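PDB 4OEV: putative peptide ABC-transport system periplasmic peptide-binding protein from Campylobacter jejuni, which binds nickel(II) outside the cytoplasm as the solute-binding component of an ABC-type importer, and may also take part in peptide transport. Local coordinates for residues D27-I30 with N31-F34; M137-K140 with H141-E144; E180-L184 with D185-T189. All coordinates share one frame; numbering follows the deposited sequence.

Contact 1: D27-I30 with N31-F34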
ATOM      1  N   ASP A  27       6.712  -0.902  -4.032  1.00 36.50           N
ATOM      2  CA  ASP A  27       8.023  -1.472  -4.350  1.00 37.57           C
ATOM      3  C   ASP A  27       8.917  -1.680  -3.130  1.00 36.26           C
ATOM      4  O   ASP A  27       8.599  -1.236  -2.019  1.00 36.92           O
ATOM      5  CB  ASP A  27       8.741  -0.584  -5.347  1.00 37.77           C
ATOM      6  CG  ASP A  27       9.198   0.706  -4.717  1.00 38.97           C
ATOM      7  OD1 ASP A  27      10.300   0.688  -4.150  1.00 40.79           O
ATOM      8  OD2 ASP A  27       8.453   1.711  -4.768  1.00 38.78           O
ATOM      9  N   ALA A  28      10.020  -2.394  -3.338  1.00 37.82           N
ATOM     10  CA  ALA A  28      10.993  -2.609  -2.266  1.00 38.13           C
ATOM     11  C   ALA A  28      12.338  -1.949  -2.580  1.00 41.86           C
ATOM     12  O   ALA A  28      13.312  -2.179  -1.840  1.00 42.25           O
ATOM     13  CB  ALA A  28      11.196  -4.121  -1.985  1.00 34.45           C
ATOM     14  N   VAL A  29      12.414  -1.148  -3.657  1.00 39.26           N
ATOM     15  CA  VAL A  29      13.713  -0.663  -4.108  1.00 40.97           C
ATOM     16  C   VAL A  29      14.013   0.811  -3.756  1.00 40.76           C
ATOM     17  O   VAL A  29      15.180   1.150  -3.516  1.00 41.26           O
ATOM     18  CB  VAL A  29      13.910  -0.865  -5.650  1.00 46.08           C
ATOM     19  CG1 VAL A  29      14.058  -2.331  -5.963  1.00 44.66           C
ATOM     20  CG2 VAL A  29      12.743  -0.281  -6.452  1.00 45.23           C
ATOM     21  N   ILE A  30      12.988   1.668  -3.693  1.00 37.85           N
ATOM     22  CA  ILE A  30      13.218   3.062  -3.329  1.00 38.61           C
ATOM     23  C   ILE A  30      13.784   3.096  -1.904  1.00 44.43           C
ATOM     24  O   ILE A  30      14.705   3.868  -1.624  1.00 44.99           O
ATOM     25  CB  ILE A  30      11.937   3.951  -3.443  1.00 37.47           C
ATOM     26  CG1 ILE A  30      11.508   3.996  -4.910  1.00 41.39           C
ATOM     27  CG2 ILE A  30      12.234   5.403  -2.871  1.00 38.44           C
ATOM     28  CD1 ILE A  30      10.229   4.813  -5.236  1.00 39.05           C
ATOM     29  N   ASN A  31      13.275   2.252  -1.008  1.00 42.57           N
ATOM     30  CA  ASN A  31      13.812   2.240   0.368  1.00 44.83           C
ATOM     31  C   ASN A  31      15.201   1.594   0.518  1.00 43.08           C
ATOM     32  O   ASN A  31      15.774   1.611   1.609  1.00 42.24           O
ATOM     33  CB  ASN A  31      12.821   1.534   1.301  1.00 51.78           C
ATOM     34  CG  ASN A  31      11.654   2.426   1.692  1.00 54.68           C
ATOM     35  OD1 ASN A  31      10.588   2.384   1.063  1.00 58.68           O
ATOM     36  ND2 ASN A  31      11.839   3.226   2.741  1.00 52.37           N
ATOM     37  N   LEU A  32      15.750   1.027  -0.559  1.00 43.29           N
ATOM     38  CA  LEU A  32      17.144   0.527  -0.538  1.00 42.72           C
ATOM     39  C   LEU A  32      18.111   1.667  -0.887  1.00 47.01           C
ATOM     40  O   LEU A  32      19.147   1.872  -0.233  1.00 48.82           O
ATOM     41  CB  LEU A  32      17.321  -0.608  -1.531  1.00 42.62           C
ATOM     42  CG  LEU A  32      16.375  -1.791  -1.310  1.00 42.95           C
ATOM     43  CD1 LEU A  32      16.534  -2.813  -2.407  1.00 41.12           C
ATOM     44  CD2 LEU A  32      16.680  -2.421   0.049  1.00 44.52           C
ATOM     45  N   VAL A  33      17.761   2.411  -1.932  1.00 49.23           N
ATOM     46  CA  VAL A  33      18.605   3.489  -2.440  1.00 49.66           C
ATOM     47  C   VAL A  33      18.457   4.790  -1.642  1.00 50.20           C
ATOM     48  O   VAL A  33      19.424   5.554  -1.464  1.00 51.15           O
ATOM     49  CB  VAL A  33      18.267   3.721  -3.938  1.00 45.40           C
ATOM     50  CG1 VAL A  33      19.074   4.850  -4.543  1.00 47.07           C
ATOM     51  CG2 VAL A  33      18.467   2.420  -4.717  1.00 45.27           C
ATOM     52  N   PHE A  34      17.252   5.056  -1.149  1.00 46.59           N
ATOM     53  CA  PHE A  34      16.998   6.349  -0.498  1.00 47.88           C
ATOM     54  C   PHE A  34      16.722   6.190   0.980  1.00 49.17           C
ATOM     55  O   PHE A  34      16.405   5.080   1.447  1.00 48.77           O
ATOM     56  CB  PHE A  34      15.820   7.056  -1.163  1.00 44.56           C
ATOM     57  CG  PHE A  34      16.050   7.351  -2.609  1.00 44.34           C
ATOM     58  CD1 PHE A  34      16.622   8.559  -2.994  1.00 45.50           C
ATOM     59  CD2 PHE A  34      15.732   6.417  -3.580  1.00 43.22           C
ATOM     60  CE1 PHE A  34      16.860   8.830  -4.339  1.00 54.58           C
ATOM     61  CE2 PHE A  34      15.959   6.671  -4.925  1.00 43.77           C
ATOM     62  CZ  PHE A  34      16.514   7.895  -5.311  1.00 45.21           C
TER
HETATM   63  O   HOH W   1      10.811   0.704  -1.220  1.00 35.49           O

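Contact 2: M137-K140 with H141-E144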
ATOM      1  N   MET A 137      14.848  11.319   0.659  1.00 45.11           N
ATOM      2  CA  MET A 137      15.241  12.670   0.214  1.00 48.05           C
ATOM      3  C   MET A 137      15.937  12.566  -1.164  1.00 47.21           C
ATOM      4  O   MET A 137      16.531  11.525  -1.506  1.00 47.23           O
ATOM      5  CB  MET A 137      16.128  13.350   1.264  1.00 52.73           C
ATOM      6  CG  MET A 137      15.430  13.675   2.603  1.00 47.80           C
ATOM      7  SD  MET A 137      14.141  14.934   2.462  1.00 47.20           S
ATOM      8  CE  MET A 137      12.738  13.796   2.260  1.00 53.55           C
ATOM      9  N   LEU A 138      15.749  13.584  -1.987  1.00 47.71           N
ATOM     10  CA  LEU A 138      16.335  13.656  -3.326  1.00 51.94           C
ATOM     11  C   LEU A 138      17.585  14.555  -3.326  1.00 52.41           C
ATOM     12  O   LEU A 138      17.668  15.470  -2.514  1.00 51.78           O
ATOM     13  CB  LEU A 138      15.357  14.244  -4.329  1.00 47.85           C
ATOM     14  CG  LEU A 138      14.082  13.422  -4.553  1.00 45.65           C
ATOM     15  CD1 LEU A 138      13.099  14.276  -5.320  1.00 45.22           C
ATOM     16  CD2 LEU A 138      14.475  12.202  -5.322  1.00 45.33           C
ATOM     17  N   PRO A 139      18.511  14.311  -4.271  1.00 52.08           N
ATOM     18  CA  PRO A 139      19.721  15.139  -4.382  1.00 55.46           C
ATOM     19  C   PRO A 139      19.551  16.362  -5.266  1.00 55.37           C
ATOM     20  O   PRO A 139      19.521  16.274  -6.497  1.00 55.50           O
ATOM     21  CB  PRO A 139      20.744  14.165  -4.974  1.00 55.25           C
ATOM     22  CG  PRO A 139      19.938  13.165  -5.752  1.00 53.45           C
ATOM     23  CD  PRO A 139      18.632  13.055  -5.041  1.00 51.39           C
ATOM     24  N   LYS A 140      19.471  17.511  -4.610  1.00 56.17           N
ATOM     25  CA  LYS A 140      19.408  18.798  -5.309  1.00 57.38           C
ATOM     26  C   LYS A 140      20.487  18.932  -6.371  1.00 60.89           C
ATOM     27  O   LYS A 140      20.197  19.299  -7.504  1.00 59.49           O
ATOM     28  CB  LYS A 140      19.502  19.932  -4.304  1.00 58.45           C
ATOM     29  CG  LYS A 140      19.537  21.328  -4.915  1.00 60.01           C
ATOM     30  CD  LYS A 140      19.305  22.349  -3.842  1.00 60.61           C
ATOM     31  CE  LYS A 140      19.255  23.776  -4.387  1.00 65.06           C
ATOM     32  NZ  LYS A 140      20.620  24.245  -4.737  1.00 68.42           N
ATOM     33  N   HIS A 141      21.728  18.570  -6.033  1.00 60.70           N
ATOM     34  CA  HIS A 141      22.844  18.839  -6.942  1.00 62.88           C
ATOM     35  C   HIS A 141      22.779  18.061  -8.250  1.00 62.43           C
ATOM     36  O   HIS A 141      23.536  18.392  -9.185  1.00 64.25           O
ATOM     37  CB  HIS A 141      24.200  18.557  -6.247  1.00 64.57           C
ATOM     38  CG  HIS A 141      24.463  17.106  -6.010  1.00 63.61           C
ATOM     39  ND1 HIS A 141      24.120  16.475  -4.835  1.00 63.38           N
ATOM     40  CD2 HIS A 141      25.033  16.158  -6.794  1.00 63.91           C
ATOM     41  CE1 HIS A 141      24.464  15.196  -4.904  1.00 63.81           C
ATOM     42  NE2 HIS A 141      25.014  14.975  -6.086  1.00 62.72           N
ATOM     43  N   LEU A 142      21.945  17.008  -8.289  1.00 60.21           N
ATOM     44  CA  LEU A 142      21.726  16.186  -9.493  1.00 59.56           C
ATOM     45  C   LEU A 142      20.382  16.434 -10.234  1.00 62.95           C
ATOM     46  O   LEU A 142      20.285  16.158 -11.428  1.00 61.59           O
ATOM     47  CB  LEU A 142      21.766  14.680  -9.148  1.00 58.25           C
ATOM     48  CG  LEU A 142      23.117  14.153  -8.625  1.00 59.76           C
ATOM     49  CD1 LEU A 142      22.969  12.761  -8.038  1.00 58.28           C
ATOM     50  CD2 LEU A 142      24.184  14.155  -9.718  1.00 61.86           C
ATOM     51  N   LEU A 143      19.384  16.981  -9.544  1.00 56.79           N
ATOM     52  CA  LEU A 143      18.027  17.077 -10.098  1.00 55.14           C
ATOM     53  C   LEU A 143      17.491  18.523 -10.203  1.00 56.02           C
ATOM     54  O   LEU A 143      16.407  18.755 -10.773  1.00 54.72           O
ATOM     55  CB  LEU A 143      17.093  16.222  -9.240  1.00 52.81           C
ATOM     56  CG  LEU A 143      17.275  14.694  -9.293  1.00 51.80           C
ATOM     57  CD1 LEU A 143      16.533  14.016  -8.129  1.00 53.31           C
ATOM     58  CD2 LEU A 143      16.692  14.113 -10.600  1.00 50.99           C
ATOM     59  N   GLU A 144      18.234  19.503  -9.676  1.00 57.55           N
ATOM     60  CA  GLU A 144      17.658  20.846  -9.613  1.00 58.08           C
ATOM     61  C   GLU A 144      17.415  21.388 -11.014  1.00 58.83           C
ATOM     62  O   GLU A 144      16.478  22.155 -11.210  1.00 58.45           O
ATOM     63  CB  GLU A 144      18.526  21.787  -8.790  1.00 61.51           C
ATOM     64  CG  GLU A 144      19.828  22.168  -9.436  1.00 66.56           C
ATOM     65  CD  GLU A 144      20.722  22.923  -8.469  1.00 70.44           C
ATOM     66  OE1 GLU A 144      20.173  23.774  -7.737  1.00 72.16           O
ATOM     67  OE2 GLU A 144      21.953  22.654  -8.426  1.00 70.60           O
TER

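Contact 3: E180-L184 with D185-T189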
ATOM      1  N   GLU A 180      29.054   1.531   1.387  1.00 61.00           N
ATOM      2  CA  GLU A 180      30.147   1.348   2.338  1.00 63.17           C
ATOM      3  C   GLU A 180      30.314   2.557   3.261  1.00 67.29           C
ATOM      4  O   GLU A 180      31.083   2.492   4.237  1.00 69.65           O
ATOM      5  CB  GLU A 180      31.461   1.068   1.589  1.00 65.90           C
ATOM      6  CG  GLU A 180      32.079   2.290   0.905  1.00 69.25           C
ATOM      7  CD  GLU A 180      31.465   2.651  -0.457  1.00 70.20           C
ATOM      8  OE1 GLU A 180      32.233   3.191  -1.301  1.00 70.89           O
ATOM      9  OE2 GLU A 180      30.239   2.421  -0.684  1.00 66.55           O
ATOM     10  N   HIS A 181      29.656   3.672   2.911  1.00 64.39           N
ATOM     11  CA  HIS A 181      29.578   4.838   3.779  1.00 68.21           C
ATOM     12  C   HIS A 181      28.144   5.131   4.185  1.00 67.52           C
ATOM     13  O   HIS A 181      27.648   6.237   3.966  1.00 69.40           O
ATOM     14  CB  HIS A 181      30.184   6.071   3.095  1.00 73.70           C
ATOM     15  CG  HIS A 181      31.573   5.849   2.575  1.00 80.18           C
ATOM     16  ND1 HIS A 181      31.879   5.870   1.230  1.00 82.30           N
ATOM     17  CD2 HIS A 181      32.738   5.592   3.220  1.00 83.35           C
ATOM     18  CE1 HIS A 181      33.172   5.635   1.070  1.00 85.02           C
ATOM     19  NE2 HIS A 181      33.717   5.467   2.262  1.00 85.08           N
ATOM     20  N   PHE A 182      27.474   4.139   4.766  1.00 64.68           N
ATOM     21  CA  PHE A 182      26.086   4.287   5.198  1.00 62.93           C
ATOM     22  C   PHE A 182      26.123   4.746   6.656  1.00 65.11           C
ATOM     23  O   PHE A 182      26.609   4.045   7.536  1.00 65.48           O
ATOM     24  CB  PHE A 182      25.309   2.972   5.017  1.00 60.24           C
ATOM     25  CG  PHE A 182      23.844   3.073   5.325  1.00 58.28           C
ATOM     26  CD1 PHE A 182      23.089   4.156   4.871  1.00 57.35           C
ATOM     27  CD2 PHE A 182      23.203   2.068   6.022  1.00 56.98           C
ATOM     28  CE1 PHE A 182      21.734   4.250   5.142  1.00 56.91           C
ATOM     29  CE2 PHE A 182      21.854   2.142   6.288  1.00 56.15           C
ATOM     30  CZ  PHE A 182      21.110   3.247   5.850  1.00 55.24           C
ATOM     31  N   TYR A 183      25.647   5.959   6.885  1.00 64.73           N
ATOM     32  CA  TYR A 183      25.753   6.641   8.184  1.00 64.17           C
ATOM     33  C   TYR A 183      25.077   5.836   9.312  1.00 62.58           C
ATOM     34  O   TYR A 183      25.406   5.963  10.491  1.00 61.28           O
ATOM     35  CB  TYR A 183      25.122   8.041   8.067  1.00 62.24           C
ATOM     36  CG  TYR A 183      23.650   7.931   7.673  1.00 60.12           C
ATOM     37  CD1 TYR A 183      22.640   7.919   8.631  1.00 58.74           C
ATOM     38  CD2 TYR A 183      23.286   7.789   6.338  1.00 55.45           C
ATOM     39  CE1 TYR A 183      21.296   7.789   8.252  1.00 57.32           C
ATOM     40  CE2 TYR A 183      21.945   7.677   5.953  1.00 53.40           C
ATOM     41  CZ  TYR A 183      20.962   7.672   6.910  1.00 52.36           C
ATOM     42  OH  TYR A 183      19.638   7.525   6.498  1.00 50.41           O
ATOM     43  N   LEU A 184      24.072   5.060   8.936  1.00 62.39           N
ATOM     44  CA  LEU A 184      23.187   4.434   9.909  1.00 64.38           C
ATOM     45  C   LEU A 184      23.776   3.169  10.549  1.00 67.25           C
ATOM     46  O   LEU A 184      23.560   2.909  11.738  1.00 68.31           O
ATOM     47  CB  LEU A 184      21.860   4.121   9.230  1.00 63.93           C
ATOM     48  CG  LEU A 184      20.659   3.931  10.143  1.00 62.87           C
ATOM     49  CD1 LEU A 184      20.363   5.199  10.938  1.00 61.43           C
ATOM     50  CD2 LEU A 184      19.442   3.499   9.329  1.00 59.33           C
ATOM     51  N   ASP A 185      24.477   2.370   9.736  1.00 68.08           N
ATOM     52  CA  ASP A 185      25.146   1.144  10.175  1.00 68.77           C
ATOM     53  C   ASP A 185      25.900   0.472   9.006  1.00 63.23           C
ATOM     54  O   ASP A 185      25.766   0.883   7.855  1.00 61.27           O
ATOM     55  CB  ASP A 185      24.135   0.170  10.773  1.00 71.46           C
ATOM     56  CG  ASP A 185      24.685  -0.547  11.978  1.00 76.00           C
ATOM     57  OD1 ASP A 185      25.893  -0.869  11.959  1.00 76.91           O
ATOM     58  OD2 ASP A 185      23.926  -0.768  12.946  1.00 77.49           O
ATOM     59  N   LYS A 186      26.672  -0.572   9.272  1.00 60.25           N
ATOM     60  CA  LYS A 186      27.327  -1.250   8.162  1.00 62.61           C
ATOM     61  C   LYS A 186      26.337  -2.212   7.514  1.00 62.33           C
ATOM     62  O   LYS A 186      25.655  -2.966   8.209  1.00 65.74           O
ATOM     63  CB  LYS A 186      28.589  -2.015   8.612  1.00 65.90           C
ATOM     64  CG  LYS A 186      29.660  -1.104   9.153  1.00 71.51           C
ATOM     65  CD  LYS A 186      29.975  -0.025   8.114  1.00 73.55           C
ATOM     66  CE  LYS A 186      31.202   0.789   8.496  1.00 76.60           C
ATOM     67  NZ  LYS A 186      32.301  -0.170   8.764  1.00 79.37           N
ATOM     68  N   VAL A 187      26.273  -2.187   6.182  1.00 59.70           N
ATOM     69  CA  VAL A 187      25.419  -3.099   5.415  1.00 54.69           C
ATOM     70  C   VAL A 187      26.127  -4.478   5.392  1.00 55.48           C
ATOM     71  O   VAL A 187      27.328  -4.567   5.090  1.00 57.20           O
ATOM     72  CB  VAL A 187      25.192  -2.566   3.990  1.00 54.21           C
ATOM     73  CG1 VAL A 187      24.072  -3.317   3.311  1.00 56.64           C
ATOM     74  CG2 VAL A 187      24.846  -1.049   4.026  1.00 56.15           C
ATOM     75  N   LYS A 188      25.421  -5.535   5.794  1.00 54.77           N
ATOM     76  CA  LYS A 188      26.106  -6.801   6.032  1.00 59.43           C
ATOM     77  C   LYS A 188      26.390  -7.609   4.771  1.00 61.41           C
ATOM     78  O   LYS A 188      27.520  -8.093   4.576  1.00 63.17           O
ATOM     79  CB  LYS A 188      25.324  -7.630   7.035  1.00 61.27           C
ATOM     80  CG  LYS A 188      25.296  -7.001   8.402  1.00 66.99           C
ATOM     81  CD  LYS A 188      25.253  -8.066   9.468  1.00 74.67           C
ATOM     82  CE  LYS A 188      24.619  -7.545  10.741  1.00 79.63           C
ATOM     83  NZ  LYS A 188      24.382  -8.670  11.685  1.00 81.41           N
ATOM     84  N   THR A 189      25.392  -7.739   3.902  1.00 57.70           N
ATOM     85  CA  THR A 189      25.586  -8.470   2.663  1.00 58.08           C
ATOM     86  C   THR A 189      25.880  -7.492   1.552  1.00 60.32           C
ATOM     87  O   THR A 189      25.062  -6.628   1.239  1.00 63.46           O
ATOM     88  CB  THR A 189      24.351  -9.323   2.344  1.00 56.55           C
ATOM     89  OG1 THR A 189      24.153 -10.214   3.442  1.00 54.18           O
ATOM     90  CG2 THR A 189      24.534 -10.133   1.069  1.00 57.87           C
TER

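Contact 1: D27-I30 with N31-F34
Ile30 and Phe34 meet because of their torsions: CG2 of Ile30 stands anti to its backbone N, and the ring of Phe34 is turned away from its carbonyl carbon (chi1 -61°). This brings Ile30 CG2 to 3.7 Å from Phe34 CD2. Ile30 O lies at the edge of the same ring, in its plane, while CG1 of Val33 sits over one face. Ile30 O also accepts from Phe34 N at 2.9 Å, nearly along the carbonyl direction. Val29 O holds two donors. Val33 N meets it nearly head-on, whereas Leu32 N, 3.0 Å from Val29 O, comes from above the carbonyl plane. Leu32 CG presses on Ala28 O at 3.1 Å, and Leu32 CD1 lies near Val29 CG1. Val29 and Leu32 also pack on Phe176 and Ile194 of the neighbouring strands.

The start of the helix is held by Asp27. Asp27 OD1 accepts from Val29 N at 2.8 Å, an Asx turn, and from Ile30 N at 2.9 Å in an almost straight bond. A water accepts from Asn31 N at 2.9 Å and lies near both Asp27 OD1 and Asn31 OD1. Asn31 is a magnesium-binding residue in another structure of this protein. One carboxylate oxygen thus serves two backbone N-H groups at the opening of the helix. Its negative charge would probably interact favourably with the N-H groups at the start of this short helix.

Contact 2: M137-K140 with H141-E144
Pro139 precedes the short helix 140-143 at the N-cap position, where Pro139 O accepts from Leu142 N at 3.1 Å and, weakly, from Leu143 N, while Lys140 O takes Leu143 N from above the carbonyl plane and Glu144 N in that plane, the latter at 2.9 Å.

The proline ring is the apolar centre. Pro139 CG meets Leu142 CD1 at 3.8 Å, and Pro139 CD meets Leu143 CD1 at 3.9 Å. Two different ring atoms therefore serve two successive leucines. The same Leu143 CD1 also touches Leu138 CD2, and these two side chains cross at about a right angle. Pro139 CB lies 3.9 Å from His141 CE1, oblique to the imidazole.

On the outer side Lys140 and Glu144 form a salt bridge, Lys140 NZ to Glu144 OE1, at 3.1 Å. The lysine reaches out extended and bends only at its last torsion (chi4 -74°), which turns NZ to the glutamate. NZ meets OE1 on its syn side but 32° out of the carboxylate plane. A chi1 of 71° sets the Glu144 chain beside Lys140 O, and it runs on extended, with Glu144 CB 3.3 Å from Lys140 O.

Helix 81-92 packs against it: Lys140 and Leu143 touch its Phe86, Leu138 touches its Phe91, and Asp83 OD1 accepts from Lys140 N. His141 NE2 is hydrogen-bonded to Asp75 OD2, and its ring packs edge-to-face with Trp73 in the loop between strand 62-67 and that helix.

Contact 3: E180-L184 with D185-T189
Apolar contact joins Phe182 and Val187 across the turn. Ring atom CD2 of Phe182 lies 4.0 Å from Val187 CG2. The ring stands anti to its own backbone N (chi1 -175°), and CB of Leu184 lies 3.5 Å above one of its faces, toward the rim. Asp185 O approaches the same ring obliquely, 3.4 Å from CD2 of Phe182.

Across the turn one weak hydrogen bond forms. Asp185 N donates to Phe182 O at 3.5 Å, with an N-H...O angle of 127°. It spans a type I beta turn with Tyr183 and Leu184 at its corners. The carboxylate of Asp185 bends toward the next residue, where Asp185 OD1 accepts from Lys186 N at 2.8 Å through its anti lone pair. This bond fixes the Asp185 carboxylate beside the Lys186 N-H.

The segment is the loop between strands 173-178 and 191-196, which are neighbours in one mixed sheet. Phe182 touches Pro162 just before strand 163-169 of that sheet. Tyr183 OH is hydrogen-bonded to Asp49 OD1 and Ser35 OG. Near the sheet, Thr189 O accepts from Tyr163 OH as the chain runs into strand 191-196.

How the contacts relate
The three contacts follow one another along the chain. Contacts 1 and 2 have centres about 17 Å apart and touch: Phe34 CD1 is 3.3 Å from Met137 O. Through Val29, Leu32 and Val33, contact 1 packs against strands 173-178 and 191-196, the pair that contact 3 connects. Contacts 1 and 3 are about 15 Å apart between centres, with no touch. Contacts 2 and 3 have centres about 22 Å apart, yet both reach Ser35: Met137 through its backbone and Tyr183 through its hydroxyl. All sit on the same side of the chain's centre. Contact 1 lies between the mixed sheet and the segment leading into helix 140-143, with nickel about 13 Å from the side chain of Ala28.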